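Local coordinates for protein putative polyprenyl synthetase (PDB 3NF2) that probably builds isoprenyl diphosphates as a magnesium-dependent prenyltransferase of the FPP/GGPP synthase family, at residues D25-P30 and D123-L128; T33-H38 and I119-A124; V63-V68 and D207-Y212; I314-L319 and A334-V339. All coordinates share one frame; numbering follows the deposited sequence.

Contact 1 (D25-P30 and D123-L128)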
loop_
_atom_site.group_PDB
_atom_site.type_symbol
_atom_site.label_atom_id
_atom_site.label_comp_id
_atom_site.label_asym_id
_atom_site.label_seq_id
_atom_site.Cartn_x
_atom_site.Cartn_y
_atom_site.Cartn_z
ATOM N N ASP A 25 11.003 -9.414 -10.627
ATOM C CA ASP A 25 10.764 -10.025 -11.942
ATOM C C ASP A 25 9.570 -11.007 -11.947
ATOM O O ASP A 25 8.990 -11.284 -13.000
ATOM C CB ASP A 25 12.050 -10.702 -12.459
ATOM C CG ASP A 25 13.157 -9.690 -12.828
ATOM O OD1 ASP A 25 14.215 -10.121 -13.325
ATOM O OD2 ASP A 25 12.985 -8.467 -12.631
ATOM N N ARG A 26 9.208 -11.509 -10.765
ATOM C CA ARG A 26 8.103 -12.458 -10.595
ATOM C C ARG A 26 6.713 -11.810 -10.515
ATOM O O ARG A 26 5.712 -12.513 -10.474
ATOM C CB ARG A 26 8.336 -13.301 -9.344
ATOM C CG ARG A 26 9.429 -14.343 -9.481
ATOM C CD ARG A 26 8.857 -15.732 -9.674
ATOM N NE ARG A 26 8.329 -16.274 -8.423
ATOM C CZ ARG A 26 7.467 -17.284 -8.343
ATOM N NH1 ARG A 26 7.016 -17.873 -9.445
ATOM N NH2 ARG A 26 7.048 -17.702 -7.156
ATOM N N LEU A 27 6.652 -10.483 -10.471
ATOM C CA LEU A 27 5.373 -9.763 -10.439
ATOM C C LEU A 27 4.619 -9.882 -11.764
ATOM O O LEU A 27 5.217 -9.877 -12.839
ATOM C CB LEU A 27 5.590 -8.279 -10.130
ATOM C CG LEU A 27 6.147 -7.749 -8.807
ATOM C CD1 LEU A 27 6.465 -6.267 -9.001
ATOM C CD2 LEU A 27 5.176 -7.926 -7.657
ATOM N N ALA A 28 3.300 -9.963 -11.675
ATOM C CA ALA A 28 2.443 -10.086 -12.849
ATOM C C ALA A 28 2.593 -8.862 -13.776
ATOM O O ALA A 28 2.650 -7.732 -13.293
ATOM C CB ALA A 28 0.993 -10.265 -12.411
ATOM N N PRO A 29 2.710 -9.092 -15.101
ATOM C CA PRO A 29 2.771 -8.012 -16.108
ATOM C C PRO A 29 1.599 -7.021 -16.019
ATOM O O PRO A 29 0.465 -7.446 -15.798
ATOM C CB PRO A 29 2.716 -8.782 -17.426
ATOM C CG PRO A 29 3.436 -10.066 -17.106
ATOM C CD PRO A 29 2.993 -10.412 -15.700
ATOM N N PRO A 30 1.860 -5.705 -16.182
ATOM C CA PRO A 30 3.120 -5.033 -16.528
ATOM C C PRO A 30 3.988 -4.648 -15.323
ATOM O O PRO A 30 5.007 -3.972 -15.501
ATOM C CB PRO A 30 2.633 -3.752 -17.201
ATOM C CG PRO A 30 1.384 -3.407 -16.440
ATOM C CD PRO A 30 0.765 -4.727 -16.006
ATOM N N ASP A 123 1.885 -0.351 -4.535
ATOM C CA ASP A 123 1.132 -1.312 -3.710
ATOM C C ASP A 123 1.711 -2.726 -3.755
ATOM O O ASP A 123 1.720 -3.432 -2.749
ATOM C CB ASP A 123 -0.334 -1.383 -4.149
ATOM C CG ASP A 123 -1.104 -0.133 -3.815
ATOM O OD1 ASP A 123 -0.652 0.637 -2.947
ATOM O OD2 ASP A 123 -2.175 0.084 -4.416
ATOM N N ALA A 124 2.157 -3.136 -4.940
ATOM C CA ALA A 124 2.645 -4.475 -5.157
ATOM C C ALA A 124 3.939 -4.705 -4.393
ATOM O O ALA A 124 4.131 -5.772 -3.833
ATOM C CB ALA A 124 2.849 -4.726 -6.634
ATOM N N LEU A 125 4.806 -3.692 -4.361
ATOM C CA LEU A 125 6.069 -3.768 -3.623
ATOM C C LEU A 125 5.845 -3.847 -2.116
ATOM O O LEU A 125 6.538 -4.589 -1.417
ATOM C CB LEU A 125 6.988 -2.590 -3.969
ATOM C CG LEU A 125 7.580 -2.452 -5.385
ATOM C CD1 LEU A 125 8.622 -1.334 -5.412
ATOM C CD2 LEU A 125 8.188 -3.736 -5.929
ATOM N N PHE A 126 4.863 -3.091 -1.625
ATOM C CA PHE A 126 4.518 -3.092 -0.211
ATOM C C PHE A 126 3.914 -4.439 0.213
ATOM O O PHE A 126 4.231 -4.954 1.291
ATOM C CB PHE A 126 3.594 -1.908 0.126
ATOM C CG PHE A 126 3.265 -1.773 1.602
ATOM C CD1 PHE A 126 4.177 -2.131 2.599
ATOM C CD2 PHE A 126 2.053 -1.233 1.992
ATOM C CE1 PHE A 126 3.852 -2.005 3.953
ATOM C CE2 PHE A 126 1.721 -1.100 3.345
ATOM C CZ PHE A 126 2.627 -1.490 4.324
ATOM N N ALA A 127 3.071 -5.021 -0.632
ATOM C CA ALA A 127 2.552 -6.361 -0.343
ATOM C C ALA A 127 3.642 -7.446 -0.448
ATOM O O ALA A 127 3.657 -8.398 0.344
ATOM C CB ALA A 127 1.371 -6.689 -1.230
ATOM N N LEU A 128 4.556 -7.286 -1.407
ATOM C CA LEU A 128 5.668 -8.229 -1.579
ATOM C C LEU A 128 6.637 -8.250 -0.389
ATOM O O LEU A 128 7.240 -9.283 -0.088
ATOM C CB LEU A 128 6.429 -7.931 -2.885
ATOM C CG LEU A 128 7.508 -8.910 -3.349
ATOM C CD1 LEU A 128 6.991 -10.363 -3.541
ATOM C CD2 LEU A 128 8.140 -8.404 -4.615
#

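Contact 2 (T33-H38 and I119-A124)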
loop_
_atom_site.group_PDB
_atom_site.type_symbol
_atom_site.label_atom_id
_atom_site.label_comp_id
_atom_site.label_asym_id
_atom_site.label_seq_id
_atom_site.Cartn_x
_atom_site.Cartn_y
_atom_site.Cartn_z
ATOM N N THR A 33 7.929 -5.081 -15.343
ATOM C CA THR A 33 8.691 -4.163 -16.190
ATOM C C THR A 33 8.658 -2.739 -15.657
ATOM O O THR A 33 9.666 -2.032 -15.691
ATOM C CB THR A 33 8.254 -4.198 -17.689
ATOM O OG1 THR A 33 6.856 -3.884 -17.815
ATOM C CG2 THR A 33 8.528 -5.572 -18.298
ATOM N N VAL A 34 7.504 -2.322 -15.152
ATOM C CA VAL A 34 7.360 -0.976 -14.600
ATOM C C VAL A 34 8.227 -0.792 -13.346
ATOM O O VAL A 34 8.853 0.263 -13.163
ATOM C CB VAL A 34 5.877 -0.643 -14.337
ATOM C CG1 VAL A 34 5.732 0.675 -13.605
ATOM C CG2 VAL A 34 5.118 -0.590 -15.655
ATOM N N ALA A 35 8.272 -1.830 -12.503
ATOM C CA ALA A 35 9.192 -1.869 -11.370
ATOM C C ALA A 35 10.642 -1.847 -11.835
ATOM O O ALA A 35 11.450 -1.138 -11.254
ATOM C CB ALA A 35 8.949 -3.093 -10.499
ATOM N N ALA A 36 10.961 -2.627 -12.872
ATOM C CA ALA A 36 12.315 -2.648 -13.449
ATOM C C ALA A 36 12.732 -1.258 -13.908
ATOM O O ALA A 36 13.886 -0.870 -13.736
ATOM C CB ALA A 36 12.422 -3.653 -14.610
ATOM N N TYR A 37 11.787 -0.513 -14.484
ATOM C CA TYR A 37 12.054 0.865 -14.845
ATOM C C TYR A 37 12.348 1.677 -13.592
ATOM O O TYR A 37 13.334 2.406 -13.559
ATOM C CB TYR A 37 10.914 1.516 -15.635
ATOM C CG TYR A 37 11.196 2.983 -15.855
ATOM C CD1 TYR A 37 12.101 3.389 -16.837
ATOM C CD2 TYR A 37 10.615 3.963 -15.040
ATOM C CE1 TYR A 37 12.400 4.730 -17.027
ATOM C CE2 TYR A 37 10.910 5.311 -15.219
ATOM C CZ TYR A 37 11.807 5.682 -16.216
ATOM O OH TYR A 37 12.109 7.004 -16.418
ATOM N N HIS A 38 11.507 1.539 -12.567
ATOM C CA HIS A 38 11.733 2.244 -11.306
ATOM C C HIS A 38 13.133 1.981 -10.749
ATOM O O HIS A 38 13.797 2.888 -10.262
ATOM C CB HIS A 38 10.711 1.852 -10.236
ATOM C CG HIS A 38 11.056 2.386 -8.882
ATOM N ND1 HIS A 38 11.045 3.736 -8.597
ATOM C CD2 HIS A 38 11.489 1.765 -7.759
ATOM C CE1 HIS A 38 11.425 3.921 -7.346
ATOM N NE2 HIS A 38 11.698 2.742 -6.814
ATOM N N ILE A 119 0.895 3.867 -8.706
ATOM C CA ILE A 119 0.102 3.453 -7.542
ATOM C C ILE A 119 0.110 1.942 -7.382
ATOM O O ILE A 119 0.305 1.427 -6.287
ATOM C CB ILE A 119 -1.358 3.950 -7.638
ATOM C CG1 ILE A 119 -1.393 5.474 -7.626
ATOM C CG2 ILE A 119 -2.195 3.423 -6.468
ATOM C CD1 ILE A 119 -2.602 6.077 -8.330
ATOM N N LEU A 120 -0.073 1.251 -8.500
ATOM C CA LEU A 120 -0.214 -0.197 -8.541
ATOM C C LEU A 120 1.081 -0.906 -8.149
ATOM O O LEU A 120 1.097 -1.736 -7.235
ATOM C CB LEU A 120 -0.621 -0.600 -9.949
ATOM C CG LEU A 120 -0.920 -2.057 -10.270
ATOM C CD1 LEU A 120 -2.261 -2.473 -9.690
ATOM C CD2 LEU A 120 -0.869 -2.272 -11.785
ATOM N N VAL A 121 2.166 -0.563 -8.834
ATOM C CA VAL A 121 3.470 -1.154 -8.534
ATOM C C VAL A 121 3.933 -0.802 -7.108
ATOM O O VAL A 121 4.452 -1.648 -6.389
ATOM C CB VAL A 121 4.509 -0.792 -9.620
ATOM C CG1 VAL A 121 5.856 -1.393 -9.290
ATOM C CG2 VAL A 121 4.042 -1.326 -10.980
ATOM N N GLY A 122 3.695 0.433 -6.691
ATOM C CA GLY A 122 3.883 0.811 -5.293
ATOM C C GLY A 122 3.195 -0.144 -4.339
ATOM O O GLY A 122 3.853 -0.710 -3.442
ATOM N N ASP A 123 1.885 -0.351 -4.535
ATOM C CA ASP A 123 1.132 -1.312 -3.710
ATOM C C ASP A 123 1.711 -2.726 -3.755
ATOM O O ASP A 123 1.720 -3.432 -2.749
ATOM C CB ASP A 123 -0.334 -1.383 -4.149
ATOM C CG ASP A 123 -1.104 -0.133 -3.815
ATOM O OD1 ASP A 123 -0.652 0.637 -2.947
ATOM O OD2 ASP A 123 -2.175 0.084 -4.416
ATOM N N ALA A 124 2.157 -3.136 -4.940
ATOM C CA ALA A 124 2.645 -4.475 -5.157
ATOM C C ALA A 124 3.939 -4.705 -4.393
ATOM O O ALA A 124 4.131 -5.772 -3.833
ATOM C CB ALA A 124 2.849 -4.726 -6.634
#

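Contact 3 (V63-V68 and D207-Y212)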
loop_
_atom_site.group_PDB
_atom_site.type_symbol
_atom_site.label_atom_id
_atom_site.label_comp_id
_atom_site.label_asym_id
_atom_site.label_seq_id
_atom_site.Cartn_x
_atom_site.Cartn_y
_atom_site.Cartn_z
ATOM N N VAL A 63 21.852 -6.906 7.419
ATOM C CA VAL A 63 22.694 -8.106 7.484
ATOM C C VAL A 63 23.571 -8.063 8.731
ATOM O O VAL A 63 23.759 -9.090 9.383
ATOM C CB VAL A 63 23.506 -8.406 6.172
ATOM C CG1 VAL A 63 22.565 -8.693 5.009
ATOM C CG2 VAL A 63 24.468 -7.287 5.801
ATOM N N LEU A 64 24.059 -6.866 9.076
ATOM C CA LEU A 64 24.745 -6.622 10.348
ATOM C C LEU A 64 23.874 -6.956 11.558
ATOM O O LEU A 64 24.352 -7.542 12.528
ATOM C CB LEU A 64 25.192 -5.162 10.451
ATOM C CG LEU A 64 26.672 -4.802 10.405
ATOM C CD1 LEU A 64 27.180 -4.727 8.979
ATOM C CD2 LEU A 64 26.864 -3.472 11.098
ATOM N N SER A 65 22.600 -6.576 11.483
ATOM C CA SER A 65 21.641 -6.790 12.563
ATOM C C SER A 65 21.514 -8.262 12.944
ATOM O O SER A 65 21.362 -8.582 14.116
ATOM C CB SER A 65 20.270 -6.235 12.172
ATOM O OG SER A 65 19.382 -6.234 13.280
ATOM N N ALA A 66 21.588 -9.142 11.946
ATOM C CA ALA A 66 21.506 -10.583 12.161
ATOM C C ALA A 66 22.701 -11.124 12.952
ATOM O O ALA A 66 22.539 -11.994 13.818
ATOM C CB ALA A 66 21.352 -11.309 10.824
ATOM N N GLU A 67 23.882 -10.576 12.674
ATOM C CA GLU A 67 25.129 -10.970 13.351
ATOM C C GLU A 67 25.175 -10.706 14.855
ATOM O O GLU A 67 25.955 -11.340 15.562
ATOM C CB GLU A 67 26.321 -10.287 12.695
ATOM C CG GLU A 67 26.558 -10.719 11.272
ATOM C CD GLU A 67 27.657 -9.933 10.618
ATOM O OE1 GLU A 67 28.691 -10.538 10.274
ATOM O OE2 GLU A 67 27.498 -8.708 10.457
ATOM N N VAL A 68 24.349 -9.768 15.324
ATOM C CA VAL A 68 24.179 -9.444 16.750
ATOM C C VAL A 68 23.826 -10.683 17.593
ATOM O O VAL A 68 24.336 -10.855 18.708
ATOM C CB VAL A 68 23.114 -8.310 16.933
ATOM C CG1 VAL A 68 22.690 -8.111 18.398
ATOM C CG2 VAL A 68 23.640 -7.005 16.368
ATOM N N ASP A 207 14.392 -3.445 20.485
ATOM C CA ASP A 207 13.980 -2.078 20.659
ATOM C C ASP A 207 15.187 -1.223 20.750
ATOM O O ASP A 207 15.179 -0.109 20.297
ATOM C CB ASP A 207 13.263 -1.896 21.968
ATOM C CG ASP A 207 12.043 -2.678 22.051
ATOM O OD1 ASP A 207 11.761 -3.419 21.123
ATOM O OD2 ASP A 207 11.341 -2.552 23.045
ATOM N N THR A 208 16.200 -1.713 21.418
ATOM C CA THR A 208 17.379 -0.927 21.606
ATOM C C THR A 208 18.082 -0.661 20.308
ATOM O O THR A 208 18.539 0.409 20.051
ATOM C CB THR A 208 18.273 -1.536 22.668
ATOM O OG1 THR A 208 17.577 -1.502 23.911
ATOM C CG2 THR A 208 19.528 -0.775 22.804
ATOM N N LEU A 209 18.144 -1.659 19.473
ATOM C CA LEU A 209 18.752 -1.519 18.143
ATOM C C LEU A 209 17.941 -0.572 17.273
ATOM O O LEU A 209 18.482 0.108 16.414
ATOM C CB LEU A 209 18.854 -2.878 17.445
ATOM C CG LEU A 209 19.850 -3.911 17.975
ATOM C CD1 LEU A 209 19.333 -5.291 17.651
ATOM C CD2 LEU A 209 21.230 -3.702 17.375
ATOM N N GLU A 210 16.636 -0.556 17.512
ATOM C CA GLU A 210 15.706 0.385 16.914
ATOM C C GLU A 210 16.053 1.823 17.324
ATOM O O GLU A 210 16.101 2.724 16.482
ATOM C CB GLU A 210 14.296 0.007 17.362
ATOM C CG GLU A 210 13.155 0.600 16.588
ATOM C CD GLU A 210 11.837 -0.062 16.935
ATOM O OE1 GLU A 210 11.065 0.520 17.729
ATOM O OE2 GLU A 210 11.583 -1.176 16.421
ATOM N N LYS A 211 16.331 2.024 18.614
ATOM C CA LYS A 211 16.746 3.335 19.130
ATOM C C LYS A 211 18.063 3.812 18.501
ATOM O O LYS A 211 18.210 4.988 18.168
ATOM C CB LYS A 211 16.823 3.319 20.657
ATOM C CG LYS A 211 15.441 3.365 21.320
ATOM C CD LYS A 211 15.447 2.860 22.767
ATOM C CE LYS A 211 14.040 2.914 23.369
ATOM N NZ LYS A 211 13.868 2.021 24.556
ATOM N N TYR A 212 18.994 2.887 18.305
ATOM C CA TYR A 212 20.210 3.181 17.568
ATOM C C TYR A 212 19.891 3.644 16.144
ATOM O O TYR A 212 20.436 4.646 15.672
ATOM C CB TYR A 212 21.130 1.950 17.550
ATOM C CG TYR A 212 22.110 1.937 16.402
ATOM C CD1 TYR A 212 21.823 1.248 15.224
ATOM C CD2 TYR A 212 23.318 2.619 16.486
ATOM C CE1 TYR A 212 22.710 1.262 14.149
ATOM C CE2 TYR A 212 24.226 2.625 15.420
ATOM C CZ TYR A 212 23.917 1.939 14.256
ATOM O OH TYR A 212 24.810 1.936 13.191
#

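Contact 4 (I314-L319 and A334-V339)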
loop_
_atom_site.group_PDB
_atom_site.type_symbol
_atom_site.label_atom_id
_atom_site.label_comp_id
_atom_site.label_asym_id
_atom_site.label_seq_id
_atom_site.Cartn_x
_atom_site.Cartn_y
_atom_site.Cartn_z
ATOM N N ILE A 314 23.667 9.900 20.551
ATOM C CA ILE A 314 22.537 9.135 21.117
ATOM C C ILE A 314 22.417 7.732 20.495
ATOM O O ILE A 314 22.116 6.749 21.198
ATOM C CB ILE A 314 21.198 9.905 20.996
ATOM C CG1 ILE A 314 21.321 11.266 21.690
ATOM C CG2 ILE A 314 20.019 9.102 21.608
ATOM C CD1 ILE A 314 20.358 12.327 21.178
ATOM N N ALA A 315 22.680 7.647 19.188
ATOM C CA ALA A 315 22.690 6.367 18.475
ATOM C C ALA A 315 23.795 5.439 18.998
ATOM O O ALA A 315 23.511 4.338 19.462
ATOM C CB ALA A 315 22.842 6.585 16.972
ATOM N N ILE A 316 25.037 5.914 18.937
ATOM C CA ILE A 316 26.223 5.154 19.344
ATOM C C ILE A 316 26.206 4.799 20.832
ATOM O O ILE A 316 26.650 3.718 21.226
ATOM C CB ILE A 316 27.526 5.877 18.886
ATOM C CG1 ILE A 316 27.869 5.425 17.460
ATOM C CG2 ILE A 316 28.692 5.653 19.863
ATOM C CD1 ILE A 316 29.277 5.770 16.983
ATOM N N GLU A 317 25.631 5.682 21.639
ATOM C CA GLU A 317 25.439 5.415 23.058
ATOM C C GLU A 317 24.276 4.441 23.346
ATOM O O GLU A 317 24.208 3.856 24.429
ATOM C CB GLU A 317 25.395 6.747 23.842
ATOM C CG GLU A 317 24.311 6.976 24.892
ATOM C CD GLU A 317 24.328 8.419 25.429
ATOM O OE1 GLU A 317 25.375 9.097 25.309
ATOM O OE2 GLU A 317 23.297 8.879 25.968
ATOM N N ALA A 318 23.393 4.225 22.371
ATOM C CA ALA A 318 22.370 3.173 22.502
ATOM C C ALA A 318 22.946 1.773 22.226
ATOM O O ALA A 318 22.499 0.795 22.820
ATOM C CB ALA A 318 21.163 3.451 21.615
ATOM N N LEU A 319 23.934 1.689 21.330
ATOM C CA LEU A 319 24.663 0.441 21.062
ATOM C C LEU A 319 25.341 -0.133 22.298
ATOM O O LEU A 319 25.427 -1.352 22.445
ATOM C CB LEU A 319 25.753 0.657 20.016
ATOM C CG LEU A 319 25.490 0.544 18.520
ATOM C CD1 LEU A 319 26.762 0.916 17.783
ATOM C CD2 LEU A 319 25.019 -0.845 18.116
ATOM N N ALA A 334 31.007 2.081 12.913
ATOM C CA ALA A 334 31.647 2.645 11.726
ATOM C C ALA A 334 30.661 3.147 10.672
ATOM O O ALA A 334 30.970 4.084 9.928
ATOM C CB ALA A 334 32.617 1.644 11.113
ATOM N N LEU A 335 29.491 2.514 10.593
ATOM C CA LEU A 335 28.420 2.980 9.708
ATOM C C LEU A 335 27.909 4.334 10.178
ATOM O O LEU A 335 27.682 5.237 9.366
ATOM C CB LEU A 335 27.272 1.972 9.654
ATOM C CG LEU A 335 27.514 0.731 8.793
ATOM C CD1 LEU A 335 26.500 -0.337 9.118
ATOM C CD2 LEU A 335 27.493 1.052 7.300
ATOM N N ALA A 336 27.769 4.463 11.497
ATOM C CA ALA A 336 27.352 5.705 12.139
ATOM C C ALA A 336 28.280 6.881 11.829
ATOM O O ALA A 336 27.813 8.007 11.654
ATOM C CB ALA A 336 27.203 5.509 13.640
ATOM N N ASP A 337 29.581 6.620 11.736
ATOM C CA ASP A 337 30.528 7.661 11.350
ATOM C C ASP A 337 30.454 7.966 9.856
ATOM O O ASP A 337 30.638 9.113 9.459
ATOM C CB ASP A 337 31.961 7.301 11.759
ATOM C CG ASP A 337 32.078 6.893 13.228
ATOM O OD1 ASP A 337 31.108 7.062 14.002
ATOM O OD2 ASP A 337 33.156 6.389 13.609
ATOM N N PHE A 338 30.183 6.948 9.035
ATOM C CA PHE A 338 30.043 7.139 7.581
ATOM C C PHE A 338 28.850 8.031 7.248
ATOM O O PHE A 338 28.887 8.809 6.290
ATOM C CB PHE A 338 29.908 5.800 6.836
ATOM C CG PHE A 338 29.654 5.953 5.347
ATOM C CD1 PHE A 338 28.361 5.860 4.827
ATOM C CD2 PHE A 338 30.707 6.207 4.470
ATOM C CE1 PHE A 338 28.122 6.013 3.459
ATOM C CE2 PHE A 338 30.478 6.356 3.097
ATOM C CZ PHE A 338 29.183 6.261 2.593
ATOM N N VAL A 339 27.801 7.899 8.055
ATOM C CA VAL A 339 26.562 8.650 7.895
ATOM C C VAL A 339 26.765 10.176 7.979
ATOM O O VAL A 339 26.071 10.931 7.289
ATOM C CB VAL A 339 25.482 8.104 8.867
ATOM C CG1 VAL A 339 24.683 9.218 9.532
ATOM C CG2 VAL A 339 24.563 7.128 8.130
#

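Contact 1 (D25-P30 and D123-L128)
Leu-27 reaches the helix 115-134 because its CG stands opposite its own carbonyl carbon (chi1 -65°) while CD1 continues the chain in extended form (chi2 169°), so that the forked tip is thrust at Ala-124, Leu-125 and Leu-128. On the helix, Leu-128 answers with CG anti to its backbone N (chi1 -172°), and its CD2 leans toward the incoming fork. The two methyls of Leu-27 divide the work. CD2 rests on the CB of Ala-124 at 4.1 Å and also meets Leu-128 CD2 at 4.3 Å; CD1 turns the other way and meets Leu-125 CD2, again at 4.3 Å. No hydrogen bond crosses the contact, and all four touching residues are buried. The residue types fit their places: the two methyls of a leucine can touch three residues, Ala-124, Leu-125 and Leu-128, on one face of the helix, and the small methyl of Ala-124 gives CD2 a place to rest. The CA atoms of Leu-27 and Ala-124, the nearest across the two segments, are 8.0 Å apart. The loop carrying Leu-27 joins helix 5-25 to helix 31-38, whose N-cap is Pro-30, preceded by a cis peptide bond. Leu-125 and Leu-128 also pack on helix 5-25, and Leu-125 on helix 77-98 as well, while Phe-126 stacks with Phe-89 of helix 77-98 and meets Phe-126 of the second subunit.

Contact 2 (T33-H38 and I119-A124)
Of residues 119-124, Val-121 alone touches residues 33-38, sending one methyl to each of two consecutive residues of helix 31-38. Its CG2 meets Val-34 CG1 at 3.7 Å, and its CG1 meets the CB of Ala-35, also at 3.7 Å. The split follows from the torsion of Val-121: CG1 stands anti to the backbone N (chi1 179°), which puts CG2 opposite the carbonyl carbon and aims the two arms at different neighbours. Val-34 and Val-121 lie aslant where their methyls touch. Ala-35 has only a methyl to offer, and this small side chain allows the backbones to come within 6.4 Å at the CA atoms of Ala-35 and Val-121. That is the tight part, wholly buried and apolar; a sulfate ion, probably from the crystallisation liquor, lies about 5 Å from the side chain of Val-34. In the all-helical isoprenoid synthase fold of the FPP/GGPP synthase family, this contact sets the short helix 31-38 against the long helix 115-134, and Met-31 of the short helix also packs on Val-121. Away from this core the fit is slacker. His-38, on the next turn, comes no nearer than 5.9 Å to the segment 119-124; it is partly exposed, and its NE2 is hydrogen-bonded to Asn-88. Thr-33 is exposed, as suits a polar residue, with OG1 bonded to Pro-30 O. On helix 115-134, Asp-123 turns instead to the second subunit, where OD2 is hydrogen-bonded to His-93 ND1 of that chain.

Contact 3 (V63-V68 and D207-Y212)
Leu-209 points from helix 203-230 toward Ser-65 of helix 57-67 and Val-68 a turn further on, within the all-helical isoprenoid synthase fold, where these two segments are distant in sequence but adjacent in space. From CB, which leaves the backbone in the direction of the other segment, the chain passes to CG, placed opposite the carbonyl carbon (chi1 -70°). Neither atom touches residues 63-68; the reach belongs to the methyls. CD1, the extended branch (chi2 152°), lies 4.5 Å from Ser-65 OG and about as far from Val-68 CG1, both loose van der Waals approaches. CD2 meets Val-68 CG2 at 4.2 Å. Leu-209 also packs on Ser-193 and Ala-196 of helix 173-198, so an apolar side chain suits this buried meeting of helices. Val-68 suits the same interior, its compact fork also packing on Phe-332 of helix 326-339. The segments stay fairly well apart, 8.2 Å between the CA atoms of Ser-65 and Leu-209, and only 103 Å² is buried between them. A serine at the seam is small enough to be buried here, and its hydroxyl finds polar company: Ser-65 OG, whose nearest approach to the other segment is Leu-209 CD1, is hydrogen-bonded to Ser-192 O and accepts from Ala-196 N.

Contact 4 (I314-L319 and A334-V339)
Ile-316 and Ala-336 make the apolar part of this contact. The isoleucine lays two atoms on one methyl: its CG1 and its CD1 each lie 3.9 Å from Ala-336 CB. The chain from CA through CG1 to CD1 is extended (chi2 -166°), which carries the terminal methyl over the alanine and onward to the next residue. A long branched side chain opposite a single methyl suits helices whose backbones approach to 7.3 Å, measured between the CA atoms of these two residues.

The second kind of contact is van der Waals touching between carbon and carboxylate. Ile-316 CD1 lies 3.7 Å from Asp-337 OD1, the two side chains meeting at about a right angle. Asp-337 reaches there because its CG stands beside the backbone N (chi1 -51°), swinging the carboxylate toward the other helix although CB sets off to the side. This is no polar bond; OD1 has its partner in His-312 NE2, a hydrogen bond to helix 300-319 that ties the two helices together at the exposed edge. An acid suits this exposed position.

Backbone bonding forms the third group. In residues 314-319, Ala-315 O accepts from both Ala-318 N (i+3, 2.9 Å) and Leu-319 N (i+4, 3.3 Å), the 3-10 and alpha patterns side by side; the bond of Ala-318 N to Ile-314 O is weak.

Leucine and valine positions turned elsewhere join this pair to its surroundings: Leu-319 packs on Tyr-212 and Val-339 on Leu-216, both of helix 203-230. Two consecutive helices, running in roughly opposite directions and joined by a short connection, make a helical hairpin at the C-terminal end of the modelled chain.

The four contacts form two pairs. Contacts 1 and 2, with centres about 7 Å apart, share helix 115-134 and touch each other; both also touch the second subunit, so the N-terminal part of the chain is packed against a helix of the dimer interface. Contacts 3 and 4, with centres about 11 Å apart, touch through Tyr-212 and Leu-319 and lie where no other chain reaches their segments. The centres of contacts 1 and 4 are about 34 Å apart, on opposite sides of the chain's centre. Along the sequence, contact 3 interleaves with contacts 1 and 2, whereas contact 4 follows last, adding the C-terminal hairpin to the helical body.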